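Ribonuclease J (Methanolobus psychrophilus R15, PDB 5HAB) probably degrades RNA as an exoribonuclease, cutting phosphodiester bonds with a metallo-beta-lactamase core joined to a beta-CASP domain. Local coordinates at residues 99-104 against 180-185. The protein carries 1 engineered substitution. Sequence-based numbering, arbitrary orientation.
Sequences AIVCTH and VFVAIH
Two sheets of the metallo-beta-lactamase sandwich meet where Thr103, just past strand 96-102, and Val101 within it pack against Val180 and Val182 of strand 179-186. The one hydrogen bond between segments 99-104 and 180-185 runs from Val180 N to Thr103 O at 3.2 Å, lying in the carbonyl plane with an N-H...O angle of 155°. Beside it, Val180 CG2 rests 3.7 Å from the same oxygen, Thr103 O, and the methyl Thr103 CG2 sits 3.5 Å from Val180 O, so each backbone carbonyl is flanked by a methyl of the other residue. The Thr103 and Val182 side chains run nearly perpendicular to each other, with Thr103 CG2 meeting Val182 CG1 at 3.9 Å. Val101 CG1 and Val182 CG2 are 4.4 Å apart, a looser apolar contact, and Ile51, Ile53, Ile167, Phe169 and Tyr193 add to this apolar interior. A chi1 of 47° in Thr103 leaves CG2 anti to the carbonyl carbon, beside the backbone N, where it meets Val182, while OG1 hydrogen-bonds Asp54 OD2; one side chain thus presents a methyl to Val182 and a hydroxyl to Asp54. The next residue, His104, hydrogen-bonds through NE2 to Asp196 OD2, and its ring stacks on that of His109. All four touching residues are buried, and the contact's nearest atom is about 6 Å from the bound RNA. At His104 the loop after strand 96-102 opens the family's HxHxDH signature, with Ala106 its engineered position and His109 its last residue; in relatives this motif binds the catalytic metals at the active-site edge of the metallo-beta-lactamase alpha-beta/beta-alpha fold.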
loop_
_atom_site.group_PDB
_atom_site.type_symbol
_atom_site.label_atom_id
_atom_site.label_comp_id
_atom_site.label_asym_id
_atom_site.label_seq_id
_atom_site.Cartn_x
_atom_site.Cartn_y
_atom_site.Cartn_z
ATOM N N ALA B 99 33.349 18.132 -23.971
ATOM C CA ALA B 99 32.086 17.930 -24.679
ATOM C C ALA B 99 30.932 17.677 -23.719
ATOM O O ALA B 99 31.131 17.224 -22.595
ATOM C CB ALA B 99 32.204 16.776 -25.670
ATOM N N ILE B 100 29.724 17.978 -24.179
ATOM C CA ILE B 100 28.508 17.706 -23.428
ATOM C C ILE B 100 27.596 16.800 -24.252
ATOM O O ILE B 100 27.077 17.214 -25.283
ATOM C CB ILE B 100 27.795 19.007 -23.056
ATOM C CG1 ILE B 100 28.700 19.866 -22.169
ATOM C CG2 ILE B 100 26.470 18.716 -22.374
ATOM C CD1 ILE B 100 28.080 21.188 -21.765
ATOM N N VAL B 101 27.414 15.558 -23.815
ATOM C CA VAL B 101 26.535 14.642 -24.539
ATOM C C VAL B 101 25.135 14.653 -23.937
ATOM O O VAL B 101 24.970 14.630 -22.718
ATOM C CB VAL B 101 27.101 13.211 -24.560
ATOM C CG1 VAL B 101 26.124 12.263 -25.250
ATOM C CG2 VAL B 101 28.440 13.178 -25.273
ATOM N N CYS B 102 24.130 14.727 -24.805
ATOM C CA CYS B 102 22.742 14.561 -24.395
ATOM C C CYS B 102 22.170 13.328 -25.074
ATOM O O CYS B 102 22.012 13.303 -26.295
ATOM C CB CYS B 102 21.918 15.792 -24.738
ATOM S SG CYS B 102 22.326 17.230 -23.741
ATOM N N THR B 103 21.852 12.307 -24.281
ATOM C CA THR B 103 21.465 11.019 -24.843
ATOM C C THR B 103 20.041 11.040 -25.390
ATOM O O THR B 103 19.680 10.187 -26.200
ATOM C CB THR B 103 21.589 9.893 -23.803
ATOM O OG1 THR B 103 20.994 10.317 -22.573
ATOM C CG2 THR B 103 23.053 9.546 -23.563
ATOM N N HIS B 104 19.242 12.013 -24.960
ATOM C CA HIS B 104 17.950 12.274 -25.600
ATOM C C HIS B 104 17.421 13.648 -25.208
ATOM O O HIS B 104 18.060 14.375 -24.446
ATOM C CB HIS B 104 16.911 11.186 -25.257
ATOM C CG HIS B 104 16.548 11.113 -23.805
ATOM N ND1 HIS B 104 15.977 12.165 -23.123
ATOM C CD2 HIS B 104 16.638 10.095 -22.916
ATOM C CE1 HIS B 104 15.755 11.809 -21.871
ATOM N NE2 HIS B 104 16.145 10.555 -21.720
ATOM N N VAL B 180 20.026 7.187 -27.344
ATOM C CA VAL B 180 21.251 6.409 -27.530
ATOM C C VAL B 180 21.945 6.020 -26.215
ATOM O O VAL B 180 21.891 6.752 -25.224
ATOM C CB VAL B 180 22.242 7.178 -28.435
ATOM C CG1 VAL B 180 21.657 7.372 -29.827
ATOM C CG2 VAL B 180 22.612 8.528 -27.817
ATOM N N PHE B 181 22.579 4.849 -26.215
ATOM C CA PHE B 181 23.671 4.562 -25.296
ATOM C C PHE B 181 24.868 5.348 -25.797
ATOM O O PHE B 181 25.043 5.504 -27.013
ATOM C CB PHE B 181 24.041 3.071 -25.255
ATOM C CG PHE B 181 22.978 2.166 -24.680
ATOM C CD1 PHE B 181 21.816 2.671 -24.134
ATOM C CD2 PHE B 181 23.172 0.791 -24.674
ATOM C CE1 PHE B 181 20.860 1.825 -23.612
ATOM C CE2 PHE B 181 22.223 -0.058 -24.150
ATOM C CZ PHE B 181 21.064 0.458 -23.619
ATOM N N VAL B 182 25.722 5.810 -24.891
ATOM C CA VAL B 182 26.956 6.437 -25.353
ATOM C C VAL B 182 28.161 5.663 -24.836
ATOM O O VAL B 182 28.251 5.348 -23.651
ATOM C CB VAL B 182 27.020 7.940 -24.956
ATOM C CG1 VAL B 182 26.671 8.140 -23.502
ATOM C CG2 VAL B 182 28.401 8.512 -25.246
ATOM N N ALA B 183 29.062 5.320 -25.754
ATOM C CA ALA B 183 30.315 4.655 -25.415
ATOM C C ALA B 183 31.490 5.612 -25.599
ATOM O O ALA B 183 31.723 6.130 -26.690
ATOM C CB ALA B 183 30.512 3.404 -26.261
ATOM N N ILE B 184 32.212 5.853 -24.514
ATOM C CA ILE B 184 33.411 6.671 -24.536
ATOM C C ILE B 184 34.624 5.757 -24.656
ATOM O O ILE B 184 34.995 5.069 -23.709
ATOM C CB ILE B 184 33.489 7.568 -23.292
ATOM C CG1 ILE B 184 32.287 8.509 -23.258
ATOM C CG2 ILE B 184 34.793 8.351 -23.270
ATOM C CD1 ILE B 184 32.209 9.349 -22.024
ATOM N N HIS B 185 35.232 5.742 -25.835
ATOM C CA HIS B 185 36.405 4.917 -26.073
ATOM C C HIS B 185 37.668 5.645 -25.631
ATOM O O HIS B 185 37.924 6.796 -26.031
ATOM C CB HIS B 185 36.504 4.519 -27.546
ATOM C CG HIS B 185 35.327 3.737 -28.040
ATOM N ND1 HIS B 185 35.237 2.368 -27.908
ATOM C CD2 HIS B 185 34.195 4.130 -28.667
ATOM C CE1 HIS B 185 34.100 1.951 -28.434
ATOM N NE2 HIS B 185 33.449 3.000 -28.902
#